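PDB 5YVD: Nsp15 from Middle East respiratory syndrome-related coronavirus, which cleaves RNA internally as an endoribonuclease, probably with a preference for uridylates. Local coordinates for residues Lys60-Ser65 with Tyr81-Trp86; Ala77-Lys82 with Ala97-Cys102; Pro67-Leu72 with Tyr153-Gly158. All blocks are in the same frame, centred on the assembly; numbering follows the deposited sequence.

Interaction 1: Lys60-Ser65 with Tyr81-Trp86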
loop_
_atom_site.group_PDB
_atom_site.type_symbol
_atom_site.label_atom_id
_atom_site.label_comp_id
_atom_site.label_asym_id
_atom_site.label_seq_id
_atom_site.Cartn_x
_atom_site.Cartn_y
_atom_site.Cartn_z
ATOM N N LYS A 60 -14.819 -19.649 -3.023
ATOM C CA LYS A 60 -14.874 -20.982 -3.536
ATOM C C LYS A 60 -14.568 -22.002 -2.468
ATOM O O LYS A 60 -14.577 -23.168 -2.719
ATOM C CB LYS A 60 -13.932 -21.099 -4.718
ATOM C CG LYS A 60 -14.562 -20.672 -6.019
ATOM C CD LYS A 60 -13.559 -20.141 -7.005
ATOM C CE LYS A 60 -14.091 -20.158 -8.416
ATOM N NZ LYS A 60 -13.042 -20.510 -9.395
ATOM N N ARG A 61 -14.312 -21.551 -1.258
ATOM C CA ARG A 61 -14.036 -22.443 -0.148
ATOM C C ARG A 61 -14.980 -23.592 -0.164
ATOM O O ARG A 61 -16.103 -23.441 -0.538
ATOM C CB ARG A 61 -14.135 -21.691 1.170
ATOM C CG ARG A 61 -15.445 -21.821 1.906
ATOM C CD ARG A 61 -15.654 -20.705 2.909
ATOM N NE ARG A 61 -16.224 -19.566 2.240
ATOM C CZ ARG A 61 -17.241 -18.852 2.681
ATOM N NH1 ARG A 61 -17.810 -19.107 3.826
ATOM N NH2 ARG A 61 -17.676 -17.861 1.955
ATOM N N ALA A 62 -14.522 -24.756 0.229
ATOM C CA ALA A 62 -15.380 -25.910 0.292
ATOM C C ALA A 62 -16.200 -25.978 1.545
ATOM O O ALA A 62 -15.664 -26.130 2.593
ATOM C CB ALA A 62 -14.553 -27.143 0.193
ATOM N N VAL A 63 -17.510 -25.935 1.409
ATOM C CA VAL A 63 -18.394 -25.865 2.546
ATOM C C VAL A 63 -18.845 -27.242 2.997
ATOM O O VAL A 63 -19.974 -27.655 2.762
ATOM C CB VAL A 63 -19.586 -24.977 2.236
ATOM C CG1 VAL A 63 -20.454 -24.778 3.492
ATOM C CG2 VAL A 63 -19.050 -23.655 1.747
ATOM N N ARG A 64 -17.945 -27.934 3.674
ATOM C CA ARG A 64 -18.170 -29.314 4.106
ATOM C C ARG A 64 -17.215 -29.588 5.228
ATOM O O ARG A 64 -16.241 -28.870 5.374
ATOM C CB ARG A 64 -17.861 -30.286 2.960
ATOM C CG ARG A 64 -16.557 -29.946 2.256
ATOM C CD ARG A 64 -15.914 -31.085 1.488
ATOM N NE ARG A 64 -16.543 -31.341 0.207
ATOM C CZ ARG A 64 -15.880 -31.611 -0.915
ATOM N NH1 ARG A 64 -14.549 -31.660 -0.956
ATOM N NH2 ARG A 64 -16.567 -31.841 -2.018
ATOM N N SER A 65 -17.462 -30.625 6.005
ATOM C CA SER A 65 -16.523 -30.991 7.066
ATOM C C SER A 65 -15.279 -31.640 6.477
ATOM O O SER A 65 -15.285 -32.160 5.353
ATOM C CB SER A 65 -17.164 -31.947 8.064
ATOM O OG SER A 65 -17.618 -33.134 7.428
ATOM N N TYR A 81 -7.336 -31.488 -4.672
ATOM C CA TYR A 81 -7.797 -31.754 -6.031
ATOM C C TYR A 81 -9.214 -31.304 -6.255
ATOM O O TYR A 81 -10.155 -31.948 -5.816
ATOM C CB TYR A 81 -7.719 -33.244 -6.343
ATOM C CG TYR A 81 -8.062 -33.606 -7.785
ATOM C CD1 TYR A 81 -9.280 -34.210 -8.104
ATOM C CD2 TYR A 81 -7.157 -33.358 -8.831
ATOM C CE1 TYR A 81 -9.591 -34.559 -9.406
ATOM C CE2 TYR A 81 -7.467 -33.705 -10.143
ATOM C CZ TYR A 81 -8.691 -34.304 -10.431
ATOM O OH TYR A 81 -9.001 -34.676 -11.734
ATOM N N LYS A 82 -9.346 -30.194 -6.961
ATOM C CA LYS A 82 -10.630 -29.680 -7.416
ATOM C C LYS A 82 -11.453 -29.116 -6.280
ATOM O O LYS A 82 -12.641 -28.882 -6.431
ATOM C CB LYS A 82 -11.405 -30.723 -8.229
ATOM C CG LYS A 82 -10.961 -30.796 -9.683
ATOM C CD LYS A 82 -11.736 -31.881 -10.426
ATOM C CE LYS A 82 -12.049 -31.480 -11.860
ATOM N NZ LYS A 82 -10.809 -31.192 -12.632
ATOM N N PHE A 83 -10.797 -28.851 -5.163
ATOM C CA PHE A 83 -11.415 -28.083 -4.104
ATOM C C PHE A 83 -10.337 -27.328 -3.359
ATOM O O PHE A 83 -9.163 -27.523 -3.575
ATOM C CB PHE A 83 -12.243 -28.973 -3.141
ATOM C CG PHE A 83 -11.418 -29.909 -2.292
ATOM C CD1 PHE A 83 -10.990 -31.123 -2.796
ATOM C CD2 PHE A 83 -11.078 -29.578 -0.990
ATOM C CE1 PHE A 83 -10.222 -31.972 -2.027
ATOM C CE2 PHE A 83 -10.308 -30.441 -0.216
ATOM C CZ PHE A 83 -9.882 -31.634 -0.735
ATOM N N VAL A 84 -10.765 -26.466 -2.465
ATOM C CA VAL A 84 -9.861 -25.625 -1.715
ATOM C C VAL A 84 -10.431 -25.513 -0.317
ATOM O O VAL A 84 -11.653 -25.516 -0.133
ATOM C CB VAL A 84 -9.735 -24.250 -2.404
ATOM C CG1 VAL A 84 -10.657 -23.210 -1.774
ATOM C CG2 VAL A 84 -8.288 -23.800 -2.424
ATOM N N LEU A 85 -9.544 -25.460 0.664
ATOM C CA LEU A 85 -9.941 -25.528 2.055
ATOM C C LEU A 85 -9.590 -24.237 2.744
ATOM O O LEU A 85 -8.416 -23.836 2.731
ATOM C CB LEU A 85 -9.227 -26.684 2.726
ATOM C CG LEU A 85 -9.726 -28.095 2.378
ATOM C CD1 LEU A 85 -8.909 -29.131 3.142
ATOM C CD2 LEU A 85 -11.201 -28.291 2.707
ATOM N N TRP A 86 -10.602 -23.583 3.329
ATOM C CA TRP A 86 -10.403 -22.314 4.060
ATOM C C TRP A 86 -10.083 -22.587 5.516
ATOM O O TRP A 86 -10.775 -23.379 6.160
ATOM C CB TRP A 86 -11.632 -21.405 3.962
ATOM C CG TRP A 86 -11.385 -19.964 4.358
ATOM C CD1 TRP A 86 -11.881 -19.311 5.455
ATOM C CD2 TRP A 86 -10.602 -18.992 3.644
ATOM N NE1 TRP A 86 -11.462 -17.991 5.462
ATOM C CE2 TRP A 86 -10.672 -17.772 4.370
ATOM C CE3 TRP A 86 -9.856 -19.027 2.460
ATOM C CZ2 TRP A 86 -10.015 -16.614 3.958
ATOM C CZ3 TRP A 86 -9.211 -17.835 2.032
ATOM C CH2 TRP A 86 -9.294 -16.664 2.786
HETATM O O HOH W 1 -13.529 -24.676 3.594
#
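R61 and A62 lie against V84, and the two chain paths run at 85° to each other. The one direct hydrogen bond, A62 N to V84 O, is 3.0 Å long; the nitrogen lies nearly on the extension of the C=O bond, but the bond is bent at the hydrogen (145°). V84 CG1 rests 3.8 Å from R61 CA. R61 CB in turn meets W86 CB at 3.8 Å, while the guanidinium runs off elsewhere, R61 NE bonding Y58 O. A62 CB lies 3.3 Å from V84 O and 4.3 Å from L85 CD2. A water adds a second polar link by donating to A62 O and accepting from W86 N. R64 CG lies between its backbone N and carbonyl carbon (chi1 45°), and NH1 ends over one face of F83, 3.8 Å from F83 CG. With R64 CZ 5.3 Å from the F83 ring centroid, any cation-pi attraction is at most weak; the guanidinium pairs mainly with D121 in a salt bridge. The contact ties the loop between helices 51-59 and 69-74 to that between strands 79-80 and 86-87. Strand 92-93 backs V84 and W86 through I93, strand 115-118 meets F83 through D118, and F276 of a second subunit packs on R61.

Interaction 2: Ala77-Lys82 with Ala97-Cys102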
loop_
_atom_site.group_PDB
_atom_site.type_symbol
_atom_site.label_atom_id
_atom_site.label_comp_id
_atom_site.label_asym_id
_atom_site.label_seq_id
_atom_site.Cartn_x
_atom_site.Cartn_y
_atom_site.Cartn_z
ATOM N N ALA A 77 0.171 -33.450 3.027
ATOM C CA ALA A 77 -0.675 -33.043 1.909
ATOM C C ALA A 77 -0.235 -31.669 1.416
ATOM O O ALA A 77 -0.321 -30.696 2.150
ATOM C CB ALA A 77 -2.126 -33.013 2.330
ATOM N N ASP A 78 0.232 -31.608 0.172
ATOM C CA ASP A 78 0.737 -30.371 -0.420
ATOM C C ASP A 78 -0.378 -29.509 -1.054
ATOM O O ASP A 78 -0.319 -28.293 -0.999
ATOM C CB ASP A 78 1.847 -30.686 -1.456
ATOM C CG ASP A 78 3.017 -31.513 -0.851
ATOM O OD1 ASP A 78 3.973 -30.948 -0.268
ATOM O OD2 ASP A 78 2.981 -32.750 -0.978
ATOM N N ILE A 79 -1.405 -30.132 -1.621
ATOM C CA ILE A 79 -2.431 -29.400 -2.398
ATOM C C ILE A 79 -3.729 -30.224 -2.500
ATOM O O ILE A 79 -3.713 -31.447 -2.266
ATOM C CB ILE A 79 -1.850 -29.077 -3.783
ATOM C CG1 ILE A 79 -2.813 -28.275 -4.646
ATOM C CG2 ILE A 79 -1.448 -30.347 -4.509
ATOM C CD1 ILE A 79 -2.107 -27.628 -5.827
ATOM N N CYS A 80 -4.858 -29.583 -2.797
ATOM C CA CYS A 80 -6.112 -30.327 -2.892
ATOM C C CYS A 80 -6.578 -30.432 -4.361
ATOM O O CYS A 80 -6.266 -29.577 -5.189
ATOM C CB CYS A 80 -7.194 -29.677 -2.015
ATOM S SG CYS A 80 -7.011 -29.854 -0.212
ATOM N N TYR A 81 -7.336 -31.488 -4.672
ATOM C CA TYR A 81 -7.797 -31.754 -6.031
ATOM C C TYR A 81 -9.214 -31.304 -6.255
ATOM O O TYR A 81 -10.155 -31.948 -5.816
ATOM C CB TYR A 81 -7.719 -33.244 -6.343
ATOM C CG TYR A 81 -8.062 -33.606 -7.785
ATOM C CD1 TYR A 81 -9.280 -34.210 -8.104
ATOM C CD2 TYR A 81 -7.157 -33.358 -8.831
ATOM C CE1 TYR A 81 -9.591 -34.559 -9.406
ATOM C CE2 TYR A 81 -7.467 -33.705 -10.143
ATOM C CZ TYR A 81 -8.691 -34.304 -10.431
ATOM O OH TYR A 81 -9.001 -34.676 -11.734
ATOM N N LYS A 82 -9.346 -30.194 -6.961
ATOM C CA LYS A 82 -10.630 -29.680 -7.416
ATOM C C LYS A 82 -11.453 -29.116 -6.280
ATOM O O LYS A 82 -12.641 -28.882 -6.431
ATOM C CB LYS A 82 -11.405 -30.723 -8.229
ATOM C CG LYS A 82 -10.961 -30.796 -9.683
ATOM C CD LYS A 82 -11.736 -31.881 -10.426
ATOM C CE LYS A 82 -12.049 -31.480 -11.860
ATOM N NZ LYS A 82 -10.809 -31.192 -12.632
ATOM N N ALA A 97 -0.901 -23.092 -3.764
ATOM C CA ALA A 97 -1.380 -23.368 -5.109
ATOM C C ALA A 97 -2.679 -24.125 -5.011
ATOM O O ALA A 97 -3.041 -24.605 -3.954
ATOM C CB ALA A 97 -0.355 -24.171 -5.908
ATOM N N THR A 98 -3.353 -24.256 -6.144
ATOM C CA THR A 98 -4.659 -24.871 -6.217
ATOM C C THR A 98 -4.763 -25.733 -7.505
ATOM O O THR A 98 -3.903 -25.657 -8.398
ATOM C CB THR A 98 -5.700 -23.751 -6.166
ATOM O OG1 THR A 98 -6.890 -24.226 -5.540
ATOM C CG2 THR A 98 -6.021 -23.258 -7.533
ATOM N N ILE A 99 -5.779 -26.590 -7.582
ATOM C CA ILE A 99 -5.993 -27.448 -8.757
ATOM C C ILE A 99 -7.467 -27.482 -9.137
ATOM O O ILE A 99 -8.321 -27.934 -8.364
ATOM C CB ILE A 99 -5.523 -28.885 -8.518
ATOM C CG1 ILE A 99 -4.003 -28.928 -8.311
ATOM C CG2 ILE A 99 -5.893 -29.765 -9.706
ATOM C CD1 ILE A 99 -3.501 -30.215 -7.702
ATOM N N GLY A 100 -7.753 -26.982 -10.334
ATOM C CA GLY A 100 -9.090 -26.971 -10.855
ATOM C C GLY A 100 -10.018 -26.148 -10.018
ATOM O O GLY A 100 -11.162 -26.530 -9.827
ATOM N N VAL A 101 -9.549 -25.005 -9.533
ATOM C CA VAL A 101 -10.408 -24.114 -8.736
ATOM C C VAL A 101 -10.386 -22.652 -9.200
ATOM O O VAL A 101 -11.432 -22.027 -9.281
ATOM C CB VAL A 101 -10.020 -24.175 -7.245
ATOM C CG1 VAL A 101 -10.868 -23.225 -6.429
ATOM C CG2 VAL A 101 -10.189 -25.579 -6.716
ATOM N N CYS A 102 -9.200 -22.101 -9.452
ATOM C CA CYS A 102 -9.035 -20.700 -9.844
ATOM C C CYS A 102 -7.899 -20.649 -10.873
ATOM O O CYS A 102 -6.799 -21.169 -10.621
ATOM C CB CYS A 102 -8.712 -19.857 -8.610
ATOM S SG CYS A 102 -8.140 -18.149 -8.873
HETATM O O HOH W 2 0.592 -25.463 -2.224
HETATM O O HOH W 3 -7.062 -26.955 -4.825
#
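D78 and A97 meet through a water, which donates to D78 O and accepts from A97 N. Next, I79 pushes its side chain into the loop 97-102. Its CG1 is anti to the backbone N (chi1 -178°), and the extended chain crosses I99 at about a right angle. I79 CD1 touches I99 CG1 at 3.4 Å and also lies 3.9 Å from A97 CB. C80 takes part with its carbonyl: C80 O lies 3.5 Å from I99 CB, and a second water, donating to C80 O, accepts from both I99 N and T98 OG1. Y81 turns away at its CB, yet its ring atom CD2 still meets I99 CG2 at 3.9 Å, and I99 thus touches both I79 and Y81. At K82 the backbones come together in a weak hydrogen bond, K82 N to I99 O at 2.9 Å. V101 CG2 packs 3.8 Å from K82 C. Both K82 and G100 have positive phi, and both segments turn here. Strand 79-80 is one of the two outermost strands, counted within this chain, of a mixed five-stranded sheet and runs parallel to 115-118; loop 97-102 packs along this edge strand of the Nsp15 middle domain, partly through water.

Interaction 3: Pro67-Leu72 with Tyr153-Gly158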
loop_
_atom_site.group_PDB
_atom_site.type_symbol
_atom_site.label_atom_id
_atom_site.label_comp_id
_atom_site.label_asym_id
_atom_site.label_seq_id
_atom_site.Cartn_x
_atom_site.Cartn_y
_atom_site.Cartn_z
ATOM N N PRO A 67 -11.157 -33.476 7.881
ATOM C CA PRO A 67 -10.145 -33.679 8.921
ATOM C C PRO A 67 -9.420 -32.400 9.229
ATOM O O PRO A 67 -9.248 -31.567 8.346
ATOM C CB PRO A 67 -9.184 -34.692 8.303
ATOM C CG PRO A 67 -10.003 -35.440 7.308
ATOM C CD PRO A 67 -11.082 -34.498 6.824
ATOM N N ASP A 68 -9.011 -32.220 10.477
ATOM C CA ASP A 68 -8.418 -30.941 10.873
ATOM C C ASP A 68 -7.065 -30.768 10.185
ATOM O O ASP A 68 -6.359 -31.743 9.917
ATOM C CB ASP A 68 -8.310 -30.828 12.407
ATOM C CG ASP A 68 -7.931 -29.416 12.873
ATOM O OD1 ASP A 68 -7.991 -28.468 12.041
ATOM O OD2 ASP A 68 -7.572 -29.261 14.068
ATOM N N PHE A 69 -6.706 -29.530 9.904
ATOM C CA PHE A 69 -5.541 -29.248 9.068
ATOM C C PHE A 69 -4.266 -29.951 9.487
ATOM O O PHE A 69 -3.515 -30.420 8.624
ATOM C CB PHE A 69 -5.285 -27.741 8.993
ATOM C CG PHE A 69 -6.454 -26.972 8.464
ATOM C CD1 PHE A 69 -6.749 -26.996 7.126
ATOM C CD2 PHE A 69 -7.276 -26.263 9.319
ATOM C CE1 PHE A 69 -7.834 -26.320 6.637
ATOM C CE2 PHE A 69 -8.366 -25.576 8.829
ATOM C CZ PHE A 69 -8.644 -25.604 7.484
ATOM N N LYS A 70 -4.009 -30.017 10.789
ATOM C CA LYS A 70 -2.777 -30.627 11.285
ATOM C C LYS A 70 -2.636 -32.083 10.840
ATOM O O LYS A 70 -1.519 -32.591 10.724
ATOM C CB LYS A 70 -2.704 -30.543 12.817
ATOM C CG LYS A 70 -3.597 -31.546 13.525
ATOM C CD LYS A 70 -4.008 -31.163 14.930
ATOM C CE LYS A 70 -5.190 -32.030 15.368
ATOM N NZ LYS A 70 -5.585 -31.787 16.781
ATOM N N LEU A 71 -3.751 -32.774 10.599
ATOM C CA LEU A 71 -3.660 -34.119 10.059
ATOM C C LEU A 71 -3.201 -34.069 8.593
ATOM O O LEU A 71 -2.348 -34.847 8.150
ATOM C CB LEU A 71 -4.987 -34.850 10.198
ATOM C CG LEU A 71 -5.531 -35.068 11.625
ATOM C CD1 LEU A 71 -6.683 -36.061 11.587
ATOM C CD2 LEU A 71 -4.487 -35.546 12.617
ATOM N N LEU A 72 -3.741 -33.129 7.840
ATOM C CA LEU A 72 -3.352 -33.010 6.455
ATOM C C LEU A 72 -1.878 -32.701 6.392
ATOM O O LEU A 72 -1.143 -33.374 5.690
ATOM C CB LEU A 72 -4.169 -31.936 5.755
ATOM C CG LEU A 72 -5.692 -32.100 5.875
ATOM C CD1 LEU A 72 -6.365 -31.096 4.945
ATOM C CD2 LEU A 72 -6.181 -33.520 5.596
ATOM N N TYR A 153 -13.689 -36.191 15.936
ATOM C CA TYR A 153 -14.012 -34.823 15.624
ATOM C C TYR A 153 -13.465 -34.426 14.256
ATOM O O TYR A 153 -12.653 -35.129 13.663
ATOM C CB TYR A 153 -13.412 -33.925 16.667
ATOM C CG TYR A 153 -11.892 -33.915 16.626
ATOM C CD1 TYR A 153 -11.153 -34.772 17.444
ATOM C CD2 TYR A 153 -11.191 -33.047 15.770
ATOM C CE1 TYR A 153 -9.768 -34.774 17.417
ATOM C CE2 TYR A 153 -9.804 -33.040 15.736
ATOM C CZ TYR A 153 -9.089 -33.909 16.562
ATOM O OH TYR A 153 -7.691 -33.918 16.559
ATOM N N ALA A 154 -13.885 -33.260 13.786
ATOM C CA ALA A 154 -13.504 -32.753 12.469
ATOM C C ALA A 154 -13.740 -31.239 12.418
ATOM O O ALA A 154 -14.316 -30.650 13.331
ATOM C CB ALA A 154 -14.314 -33.464 11.381
ATOM N N TYR A 155 -13.300 -30.614 11.341
ATOM C CA TYR A 155 -13.397 -29.184 11.200
ATOM C C TYR A 155 -14.556 -28.880 10.271
ATOM O O TYR A 155 -14.705 -29.556 9.270
ATOM C CB TYR A 155 -12.098 -28.698 10.593
ATOM C CG TYR A 155 -11.891 -27.207 10.557
ATOM C CD1 TYR A 155 -12.280 -26.442 9.453
ATOM C CD2 TYR A 155 -11.251 -26.566 11.601
ATOM C CE1 TYR A 155 -12.030 -25.078 9.411
ATOM C CE2 TYR A 155 -11.019 -25.204 11.573
ATOM C CZ TYR A 155 -11.401 -24.465 10.486
ATOM O OH TYR A 155 -11.137 -23.122 10.511
ATOM N N PHE A 156 -15.381 -27.888 10.602
ATOM C CA PHE A 156 -16.460 -27.456 9.695
ATOM C C PHE A 156 -16.762 -25.950 9.827
ATOM O O PHE A 156 -17.126 -25.480 10.912
ATOM C CB PHE A 156 -17.729 -28.299 9.933
ATOM C CG PHE A 156 -18.886 -27.958 9.020
ATOM C CD1 PHE A 156 -18.711 -27.868 7.638
ATOM C CD2 PHE A 156 -20.166 -27.762 9.540
ATOM C CE1 PHE A 156 -19.776 -27.566 6.814
ATOM C CE2 PHE A 156 -21.239 -27.463 8.716
ATOM C CZ PHE A 156 -21.045 -27.366 7.356
ATOM N N ASN A 157 -16.592 -25.202 8.727
ATOM C CA ASN A 157 -16.844 -23.756 8.702
ATOM C C ASN A 157 -16.189 -22.964 9.874
ATOM O O ASN A 157 -16.781 -22.027 10.401
ATOM C CB ASN A 157 -18.357 -23.480 8.678
ATOM C CG ASN A 157 -19.056 -24.038 7.442
ATOM O OD1 ASN A 157 -18.437 -24.313 6.407
ATOM N ND2 ASN A 157 -20.369 -24.197 7.545
ATOM N N GLY A 158 -14.984 -23.339 10.280
ATOM C CA GLY A 158 -14.325 -22.684 11.402
ATOM C C GLY A 158 -14.429 -23.386 12.753
ATOM O O GLY A 158 -13.621 -23.115 13.642
HETATM O O HOH W 4 -9.951 -34.576 12.398
#
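F69 drives the edge of its ring into the face of Y155, with F69 CE2 over the centre of the tyrosine ring and 3.6 Å from Y155 CZ. The planes stand at 65° and the centroids are 4.8 Å apart, an edge-to-face (T-shaped) pair. Y155 CG is anti to the backbone N (chi1 -171°), and its CB points toward the helix; the ring lies against F69 and its hydroxyl bonds Y88 N. Beside this pair, D68 OD1 comes within 3.8 Å of Y155 CD2. The same oxygen accepts from F69 N at 2.7 Å, met from above the carboxylate plane, and D68 OD2 bonds S194 OG. D68 occupies the N-cap position of helix 69-74, though its side chain makes no capping bond, while residues 153-156 form the first strand of a two-stranded antiparallel hairpin; N157 and G158, both with positive phi, make its tight type I' turn into strand 159-162. At the other end the fit is looser. D68 CB only skirts the edge of Y153, 4.3 Å from Y153 CE2, and a water accepts from D68 N and donates to Y153 O. Beyond the water, K70, extended past CG, gives a hydrogen bond from NZ to Y153 OH at 3.0 Å. S194 and T192 also bind K70 NZ, and Y153 OH is bonded to T192 O.

All three contacts fall in the Nsp15 middle domain. Interactions 1 and 2 are neighbours, their centres about 9 Å apart, and they share Y81 and K82: one chain run leaves edge strand 79-80 and passes straight into the loop that meets 60-65. V84 CG2 also packs on T98 OG1 there. Interaction 3 lies about 12 Å from interaction 1 and 17 Å from interaction 2 between centres. Its segments alternate along the chain with those of interaction 1, and interaction 2 is nested inside the loop it closes. F156 packs on R64 and S65, and F69 on W86. Interactions 1 and 3 both also touch a second subunit, linking this packing to the hexamer.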